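Local coordinates for protein 2-oxoadipate dioxygenase/decarboxylase (Pseudomonas putida, PDB 6W1G) that uses iron(II) and dioxygen to decarboxylate and hydroxylate 2-oxoadipate, giving (R)-2-hydroxyglutarate in a D-lysine catabolic pathway, at residues A[35-40]-A[239-244]; A[132-137]-A[426-431]; A[163-168]-A[180-185]. All coordinates share one frame; numbering follows the deposited sequence.

Contact 1. Residues A[35-40]-A[239-244]; sequences LELVSE and LGMPAK
The carbonyl O of Met241, a residue whose side chain packs on Leu37, accepts a hydrogen bond from the backbone N of Lys244 at 3.0 Å, closing a turn in the later part of segment 239-244. The contact itself is apolar. Leu37 carries it with both methyls: CD2 lies 3.8 Å from Met241 CG, the two side chains crossing at about a right angle, and 3.9 Å from the carbonyl carbon of Gly240. The other methyl covers the glycine itself, Leu37 CD1 standing 4.4 Å from Gly240 CA, where no side chain intervenes. Helix 29-48 is thereby packed against the last part of the helix that follows edge strand 226-229 of the mixed sheet, in a protein of the glyoxalase (VOC-like) clan. Ile237, one turn back, also receives Leu37 and Val38, while Leu35 and Val38 touch Pro229 on the edge strand. Met241 packs further on Ile246 and Pro248; its side chain lies about 8 Å from that of the metal ligand Glu294. Toward the surface, Lys244 NZ lies 5.2 Å from Glu36 OE1, too far for a salt bridge, though the opposite charges may attract weakly.

Contact 2. Residues A[132-137]-A[426-431]; sequences LLRLEL and REAFEA
At the end of strand 127-133, the middle strand of the five-stranded mixed sheet in this VOC-like fold, Leu132 meets Phe429 of helix 424-433, a helix from near the C-terminal end of the chain. The contact is small, burying 114 Å² in all, and rests on two separate touches. In the first, the stem of Leu132 rather than its methyls comes nearest the ring: Leu132 CB is 4.2 Å from Phe429 CE1, approaching obliquely, whereas Leu132 CD2 stands 4.8 Å from the same carbon. Phe429 extends from the helix toward the sheet with CG trans to its backbone N (chi1 -173°), which carries CE1 to the strand. Its ring also meets His109 edge-to-face and Tyr98 with planes at about 50°, forming an aromatic cluster over neighbouring strands. His109 also pairs with Leu132 through the backbone, and the ring thus touches two adjacent strands. The site lies near the substrate pocket: the side chain of Leu132 is about 8 Å from that of Arg74, a 2-oxoadipate-binding residue. The second touch comes just after strand 127-133, at Arg134, whose backbone still bonds to Pro107. Its side chain stretches toward the helix and gives NH1 to Asn425 OD1 in a hydrogen bond, while its NE forms a long salt bridge, 3.9 Å, with Glu136 OE1. The remaining nitrogen, Arg134 NH2, lies obliquely beside the methyl CB of Ala428 at 4.3 Å.

Contact 3. Residues A[163-168]-A[180-185]; sequences ELIAQC and ETFVQE
The ring of Phe182 is met at its edge by helix 159-171: Leu164 CB and Ile165 CG1 both lie near the ring plane, alongside CD1 and CE1. Ile165 CG1 is 3.9 Å from Phe182 CE1, and Leu164 CB is 4.2 Å from Phe182 CD1. A trans chi1 of 171° swings the ring out toward these two residues. Leu164 also extends to the backbone of the second helix, its CD1 standing 3.6 Å from Phe182 N and 3.7 Å from the methyl CG2 of Thr181. Thr181 OG1 bonds to Ala177 O within its own helix, while CG2, trans to the backbone N, faces the leucine methyl. The two helices form an alpha-alpha hairpin whose arms splay apart, their local axes 10.3 Å apart at closest approach and 137° between directions. Gln167 NE2 adds a bond to Asp178 OD2 near the hairpin's turn. Against this pair pack two other helices: helix 78-90 touches Ile165 through Leu87 and Phe182 through Val90, and helix 9-27 reaches Phe182 and Val183 through Ile12.

Contacts 1 and 2 lie on opposite sides of the chain's centre, their own centres 38 Å apart, and both are tied to the five-stranded mixed sheet: contact 2 at the end of its middle strand, 127-133, contact 1 beside its edge strand, 226-229. Between those strands runs 69-75, which carries the metal ligand His70, while His226 lies on the edge strand itself. The segments of contacts 1 and 2 alternate along the chain, and an early helix and a late one thus pack at different parts of the same sheet. Contact 3 is nested within both loops as a local helical hairpin, 36 Å from contact 1 and 28 Å from contact 2 between centres, away from the active site.

Contact 1. Residues A[35-40]-A[239-244]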
loop_
_atom_site.group_PDB
_atom_site.type_symbol
_atom_site.label_atom_id
_atom_site.label_comp_id
_atom_site.label_asym_id
_atom_site.label_seq_id
_atom_site.Cartn_x
_atom_site.Cartn_y
_atom_site.Cartn_z
ATOM N N LEU A 35 10.466 9.936 -8.948
ATOM C CA LEU A 35 9.287 10.790 -8.959
ATOM C C LEU A 35 9.169 11.602 -10.237
ATOM O O LEU A 35 8.060 11.810 -10.756
ATOM C CB LEU A 35 9.242 11.739 -7.772
ATOM C CG LEU A 35 9.080 11.127 -6.398
ATOM C CD1 LEU A 35 8.960 12.265 -5.402
ATOM C CD2 LEU A 35 7.963 10.208 -6.309
ATOM N N GLU A 36 10.300 12.092 -10.767
ATOM C CA GLU A 36 10.240 12.843 -12.024
ATOM C C GLU A 36 9.776 11.948 -13.165
ATOM O O GLU A 36 8.973 12.357 -14.003
ATOM C CB GLU A 36 11.627 13.428 -12.308
ATOM C CG GLU A 36 12.024 14.526 -11.341
ATOM C CD GLU A 36 13.429 15.069 -11.543
ATOM O OE1 GLU A 36 14.255 14.393 -12.188
ATOM O OE2 GLU A 36 13.701 16.179 -11.034
ATOM N N LEU A 37 10.250 10.710 -13.182
ATOM C CA LEU A 37 9.848 9.768 -14.217
ATOM C C LEU A 37 8.370 9.418 -14.090
ATOM O O LEU A 37 7.661 9.344 -15.082
ATOM C CB LEU A 37 10.721 8.537 -14.096
ATOM C CG LEU A 37 10.573 7.493 -15.189
ATOM C CD1 LEU A 37 10.954 8.059 -16.582
ATOM C CD2 LEU A 37 11.461 6.324 -14.826
ATOM N N VAL A 38 7.884 9.241 -12.865
ATOM C CA VAL A 38 6.474 8.920 -12.637
ATOM C C VAL A 38 5.583 10.033 -13.151
ATOM O O VAL A 38 4.558 9.786 -13.803
ATOM C CB VAL A 38 6.220 8.632 -11.152
ATOM C CG1 VAL A 38 4.710 8.556 -10.860
ATOM C CG2 VAL A 38 6.903 7.331 -10.722
ATOM N N SER A 39 5.955 11.277 -12.858
ATOM C CA SER A 39 5.137 12.390 -13.314
ATOM C C SER A 39 5.059 12.416 -14.838
ATOM O O SER A 39 3.993 12.647 -15.414
ATOM C CB SER A 39 5.716 13.697 -12.791
ATOM O OG SER A 39 4.961 14.794 -13.254
ATOM N N GLU A 40 6.188 12.185 -15.507
ATOM C CA GLU A 40 6.197 12.192 -16.968
ATOM C C GLU A 40 5.360 11.057 -17.536
ATOM O O GLU A 40 4.567 11.262 -18.469
ATOM C CB GLU A 40 7.643 12.042 -17.433
ATOM C CG GLU A 40 7.864 12.107 -18.920
ATOM C CD GLU A 40 9.345 12.148 -19.294
ATOM O OE1 GLU A 40 10.075 11.188 -18.970
ATOM O OE2 GLU A 40 9.779 13.146 -19.902
ATOM N N LEU A 239 10.513 0.788 -18.916
ATOM C CA LEU A 239 11.259 1.136 -20.104
ATOM C C LEU A 239 12.080 2.410 -19.925
ATOM O O LEU A 239 13.054 2.622 -20.651
ATOM C CB LEU A 239 10.387 1.323 -21.335
ATOM C CG LEU A 239 9.930 0.069 -22.007
ATOM C CD1 LEU A 239 8.932 0.433 -23.127
ATOM C CD2 LEU A 239 11.095 -0.698 -22.614
ATOM N N GLY A 240 11.671 3.295 -19.035
ATOM C CA GLY A 240 12.432 4.503 -18.756
ATOM C C GLY A 240 13.461 4.421 -17.627
ATOM O O GLY A 240 14.354 5.288 -17.593
ATOM N N MET A 241 13.412 3.355 -16.772
ATOM C CA MET A 241 14.212 3.221 -15.531
ATOM C C MET A 241 15.704 2.845 -15.697
ATOM O O MET A 241 16.561 3.418 -14.977
ATOM C CB MET A 241 13.569 2.236 -14.560
ATOM C CG MET A 241 12.436 2.806 -13.755
ATOM S SD MET A 241 11.373 1.666 -12.906
ATOM C CE MET A 241 12.316 1.375 -11.448
ATOM N N PRO A 242 16.071 2.012 -16.691
ATOM C CA PRO A 242 17.511 1.818 -16.982
ATOM C C PRO A 242 18.217 3.120 -17.333
ATOM O O PRO A 242 19.321 3.385 -16.845
ATOM C CB PRO A 242 17.524 0.837 -18.164
ATOM C CG PRO A 242 16.221 0.200 -18.152
ATOM C CD PRO A 242 15.229 1.179 -17.569
ATOM N N ALA A 243 17.622 3.935 -18.207
ATOM C CA ALA A 243 18.179 5.251 -18.522
ATOM C C ALA A 243 18.574 6.045 -17.294
ATOM O O ALA A 243 19.458 6.904 -17.359
ATOM C CB ALA A 243 17.132 6.097 -19.215
ATOM N N LYS A 244 17.886 5.842 -16.185
ATOM C CA LYS A 244 18.091 6.698 -15.022
ATOM C C LYS A 244 18.919 6.036 -13.922
ATOM O O LYS A 244 19.037 6.599 -12.845
ATOM C CB LYS A 244 16.730 7.167 -14.477
ATOM C CG LYS A 244 15.919 8.043 -15.440
ATOM C CD LYS A 244 16.632 9.341 -15.748
ATOM C CE LYS A 244 15.891 10.133 -16.818
ATOM N NZ LYS A 244 15.311 11.390 -16.268
#

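Contact 2. Residues A[132-137]-A[426-431]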
loop_
_atom_site.group_PDB
_atom_site.type_symbol
_atom_site.label_atom_id
_atom_site.label_comp_id
_atom_site.label_asym_id
_atom_site.label_seq_id
_atom_site.Cartn_x
_atom_site.Cartn_y
_atom_site.Cartn_z
ATOM N N LEU A 132 5.777 -6.707 11.705
ATOM C CA LEU A 132 6.295 -7.020 13.018
ATOM C C LEU A 132 7.187 -8.253 12.911
ATOM O O LEU A 132 6.754 -9.311 12.441
ATOM C CB LEU A 132 5.125 -7.285 13.961
ATOM C CG LEU A 132 5.536 -7.821 15.314
ATOM C CD1 LEU A 132 6.416 -6.885 16.134
ATOM C CD2 LEU A 132 4.285 -8.172 16.128
ATOM N N LEU A 133 8.444 -8.089 13.322
ATOM C CA LEU A 133 9.399 -9.182 13.369
ATOM C C LEU A 133 8.953 -10.220 14.391
ATOM O O LEU A 133 8.511 -9.880 15.490
ATOM C CB LEU A 133 10.753 -8.608 13.779
ATOM C CG LEU A 133 11.958 -9.547 13.769
ATOM C CD1 LEU A 133 12.364 -9.870 12.354
ATOM C CD2 LEU A 133 13.114 -8.887 14.545
ATOM N N ARG A 134 9.083 -11.500 14.030
ATOM C CA ARG A 134 8.779 -12.612 14.927
ATOM C C ARG A 134 10.096 -13.217 15.389
ATOM O O ARG A 134 10.896 -13.679 14.564
ATOM C CB ARG A 134 7.909 -13.658 14.234
ATOM C CG ARG A 134 6.625 -13.059 13.666
ATOM C CD ARG A 134 5.542 -14.115 13.449
ATOM N NE ARG A 134 5.029 -14.633 14.717
ATOM C CZ ARG A 134 4.148 -15.615 14.815
ATOM N NH1 ARG A 134 3.698 -16.186 13.713
ATOM N NH2 ARG A 134 3.706 -16.033 16.005
ATOM N N LEU A 135 10.332 -13.179 16.686
ATOM C CA LEU A 135 11.583 -13.722 17.196
ATOM C C LEU A 135 11.537 -15.210 17.519
ATOM O O LEU A 135 12.605 -15.825 17.665
ATOM C CB LEU A 135 12.025 -12.959 18.442
ATOM C CG LEU A 135 12.408 -11.510 18.185
ATOM C CD1 LEU A 135 12.945 -10.917 19.481
ATOM C CD2 LEU A 135 13.422 -11.357 17.064
ATOM N N GLU A 136 10.350 -15.806 17.648
ATOM C CA GLU A 136 10.287 -17.218 18.018
ATOM C C GLU A 136 10.924 -18.089 16.947
ATOM O O GLU A 136 11.553 -19.109 17.250
ATOM C CB GLU A 136 8.841 -17.668 18.219
ATOM C CG GLU A 136 8.084 -16.916 19.268
ATOM C CD GLU A 136 7.441 -15.655 18.721
ATOM O OE1 GLU A 136 7.586 -15.380 17.510
ATOM O OE2 GLU A 136 6.790 -14.947 19.510
ATOM N N LEU A 137 10.761 -17.707 15.685
ATOM C CA LEU A 137 11.264 -18.477 14.557
ATOM C C LEU A 137 12.780 -18.490 14.488
ATOM O O LEU A 137 13.329 -19.148 13.598
ATOM C CB LEU A 137 10.654 -17.937 13.259
ATOM C CG LEU A 137 9.124 -17.959 13.240
ATOM C CD1 LEU A 137 8.569 -16.941 12.247
ATOM C CD2 LEU A 137 8.576 -19.357 12.926
ATOM N N ARG A 426 -2.658 -14.840 12.997
ATOM C CA ARG A 426 -3.417 -13.587 12.973
ATOM C C ARG A 426 -3.827 -13.184 14.387
ATOM O O ARG A 426 -3.792 -12.008 14.744
ATOM C CB ARG A 426 -4.634 -13.719 12.066
ATOM C CG ARG A 426 -5.567 -12.513 12.125
ATOM C CD ARG A 426 -6.858 -12.736 11.359
ATOM N NE ARG A 426 -6.630 -12.976 9.941
ATOM C CZ ARG A 426 -7.057 -12.182 8.963
ATOM N NH1 ARG A 426 -7.759 -11.089 9.240
ATOM N NH2 ARG A 426 -6.784 -12.495 7.708
ATOM N N GLU A 427 -4.242 -14.154 15.202
ATOM C CA GLU A 427 -4.627 -13.836 16.573
ATOM C C GLU A 427 -3.450 -13.271 17.360
ATOM O O GLU A 427 -3.619 -12.327 18.130
ATOM C CB GLU A 427 -5.196 -15.085 17.247
ATOM C CG GLU A 427 -6.530 -15.538 16.671
ATOM C CD GLU A 427 -6.968 -16.923 17.150
ATOM O OE1 GLU A 427 -6.309 -17.526 18.025
ATOM O OE2 GLU A 427 -7.983 -17.426 16.640
ATOM N N ALA A 428 -2.255 -13.847 17.177
ATOM C CA ALA A 428 -1.067 -13.312 17.827
ATOM C C ALA A 428 -0.780 -11.903 17.335
ATOM O O ALA A 428 -0.410 -11.032 18.128
ATOM C CB ALA A 428 0.149 -14.205 17.563
ATOM N N PHE A 429 -0.925 -11.664 16.025
ATOM C CA PHE A 429 -0.697 -10.334 15.500
ATOM C C PHE A 429 -1.665 -9.345 16.131
ATOM O O PHE A 429 -1.281 -8.241 16.519
ATOM C CB PHE A 429 -0.863 -10.343 13.985
ATOM C CG PHE A 429 -0.470 -9.032 13.343
ATOM C CD1 PHE A 429 0.847 -8.748 13.049
ATOM C CD2 PHE A 429 -1.428 -8.073 13.079
ATOM C CE1 PHE A 429 1.233 -7.534 12.485
ATOM C CE2 PHE A 429 -1.060 -6.855 12.513
ATOM C CZ PHE A 429 0.268 -6.594 12.201
ATOM N N GLU A 430 -2.952 -9.706 16.197
ATOM C CA GLU A 430 -3.957 -8.792 16.728
ATOM C C GLU A 430 -3.784 -8.542 18.222
ATOM O O GLU A 430 -4.043 -7.432 18.698
ATOM C CB GLU A 430 -5.373 -9.280 16.371
ATOM C CG GLU A 430 -5.606 -9.215 14.868
ATOM C CD GLU A 430 -6.971 -9.712 14.434
ATOM O OE1 GLU A 430 -7.557 -10.572 15.114
ATOM O OE2 GLU A 430 -7.456 -9.223 13.403
ATOM N N ALA A 431 -3.308 -9.536 18.961
ATOM C CA ALA A 431 -3.027 -9.316 20.369
ATOM C C ALA A 431 -1.914 -8.296 20.536
ATOM O O ALA A 431 -1.980 -7.423 21.417
ATOM C CB ALA A 431 -2.675 -10.649 21.021
#

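Contact 3. Residues A[163-168]-A[180-185]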
loop_
_atom_site.group_PDB
_atom_site.type_symbol
_atom_site.label_atom_id
_atom_site.label_comp_id
_atom_site.label_asym_id
_atom_site.label_seq_id
_atom_site.Cartn_x
_atom_site.Cartn_y
_atom_site.Cartn_z
ATOM N N GLU A 163 3.285 12.421 23.726
ATOM C CA GLU A 163 2.411 13.392 24.368
ATOM C C GLU A 163 1.287 13.808 23.436
ATOM O O GLU A 163 0.133 13.938 23.856
ATOM C CB GLU A 163 3.216 14.622 24.780
ATOM C CG GLU A 163 4.147 14.405 25.929
ATOM C CD GLU A 163 5.097 15.546 26.170
ATOM O OE1 GLU A 163 5.121 16.581 25.446
ATOM O OE2 GLU A 163 5.890 15.398 27.119
ATOM N N LEU A 164 1.622 14.068 22.158
ATOM C CA LEU A 164 0.609 14.575 21.241
ATOM C C LEU A 164 -0.373 13.482 20.837
ATOM O O LEU A 164 -1.561 13.778 20.640
ATOM C CB LEU A 164 1.289 15.195 20.027
ATOM C CG LEU A 164 1.951 16.542 20.316
ATOM C CD1 LEU A 164 2.931 16.936 19.203
ATOM C CD2 LEU A 164 0.870 17.617 20.464
ATOM N N ILE A 165 0.056 12.224 20.773
ATOM C CA ILE A 165 -0.864 11.101 20.573
ATOM C C ILE A 165 -1.871 11.037 21.718
ATOM O O ILE A 165 -3.095 10.952 21.524
ATOM C CB ILE A 165 -0.103 9.782 20.437
ATOM C CG1 ILE A 165 0.748 9.781 19.159
ATOM C CG2 ILE A 165 -1.049 8.610 20.409
ATOM C CD1 ILE A 165 1.752 8.660 19.097
ATOM N N ALA A 166 -1.369 11.129 22.955
ATOM C CA ALA A 166 -2.248 11.074 24.127
ATOM C C ALA A 166 -3.206 12.259 24.142
ATOM O O ALA A 166 -4.396 12.120 24.483
ATOM C CB ALA A 166 -1.411 10.989 25.400
ATOM N N GLN A 167 -2.692 13.446 23.823
ATOM C CA GLN A 167 -3.511 14.645 23.767
ATOM C C GLN A 167 -4.619 14.510 22.731
ATOM O O GLN A 167 -5.800 14.842 22.996
ATOM C CB GLN A 167 -2.640 15.841 23.453
ATOM C CG GLN A 167 -3.389 17.133 23.426
ATOM C CD GLN A 167 -2.504 18.297 23.036
ATOM O OE1 GLN A 167 -1.358 18.400 23.489
ATOM N NE2 GLN A 167 -3.037 19.202 22.262
ATOM N N CYS A 168 -4.274 14.012 21.542
ATOM C CA CYS A 168 -5.259 13.826 20.483
ATOM C C CYS A 168 -6.379 12.922 20.964
ATOM O O CYS A 168 -7.564 13.195 20.739
ATOM C CB CYS A 168 -4.571 13.261 19.244
ATOM S SG CYS A 168 -5.621 13.111 17.846
ATOM N N GLU A 180 1.087 20.201 13.152
ATOM C CA GLU A 180 2.401 20.394 12.544
ATOM C C GLU A 180 3.520 19.853 13.438
ATOM O O GLU A 180 4.437 19.169 12.963
ATOM C CB GLU A 180 2.658 21.843 12.174
ATOM C CG GLU A 180 3.962 21.954 11.341
ATOM C CD GLU A 180 4.092 20.832 10.281
ATOM O OE1 GLU A 180 3.195 20.743 9.417
ATOM O OE2 GLU A 180 5.058 20.032 10.326
ATOM N N THR A 181 3.442 20.111 14.752
ATOM C CA THR A 181 4.431 19.560 15.660
ATOM C C THR A 181 4.378 18.042 15.638
ATOM O O THR A 181 5.415 17.365 15.614
ATOM C CB THR A 181 4.210 20.096 17.071
ATOM O OG1 THR A 181 4.252 21.526 17.037
ATOM C CG2 THR A 181 5.251 19.551 18.051
ATOM N N PHE A 182 3.170 17.494 15.657
ATOM C CA PHE A 182 2.994 16.044 15.585
ATOM C C PHE A 182 3.682 15.443 14.354
ATOM O O PHE A 182 4.349 14.407 14.448
ATOM C CB PHE A 182 1.495 15.675 15.625
ATOM C CG PHE A 182 1.242 14.230 15.350
ATOM C CD1 PHE A 182 1.411 13.259 16.321
ATOM C CD2 PHE A 182 0.934 13.835 14.057
ATOM C CE1 PHE A 182 1.213 11.917 15.963
ATOM C CE2 PHE A 182 0.724 12.527 13.744
ATOM C CZ PHE A 182 0.876 11.583 14.686
ATOM N N VAL A 183 3.469 16.057 13.172
ATOM C CA VAL A 183 4.062 15.505 11.964
ATOM C C VAL A 183 5.568 15.484 12.091
ATOM O O VAL A 183 6.211 14.488 11.765
ATOM C CB VAL A 183 3.572 16.305 10.741
ATOM C CG1 VAL A 183 4.438 15.998 9.534
ATOM C CG2 VAL A 183 2.101 15.967 10.469
ATOM N N GLN A 184 6.139 16.570 12.599
ATOM C CA GLN A 184 7.590 16.610 12.695
ATOM C C GLN A 184 8.115 15.598 13.703
ATOM O O GLN A 184 9.171 14.973 13.482
ATOM C CB GLN A 184 8.025 18.016 13.029
ATOM C CG GLN A 184 7.857 18.980 11.813
ATOM C CD GLN A 184 8.441 18.510 10.426
ATOM O OE1 GLN A 184 9.592 18.044 10.317
ATOM N NE2 GLN A 184 7.623 18.631 9.374
ATOM N N GLU A 185 7.425 15.456 14.833
ATOM C CA GLU A 185 7.880 14.512 15.835
ATOM C C GLU A 185 7.719 13.089 15.379
ATOM O O GLU A 185 8.580 12.243 15.631
ATOM C CB GLU A 185 7.152 14.775 17.148
ATOM C CG GLU A 185 7.506 16.069 17.798
ATOM C CD GLU A 185 8.947 16.140 18.333
ATOM O OE1 GLU A 185 9.561 15.089 18.608
ATOM O OE2 GLU A 185 9.443 17.276 18.510
#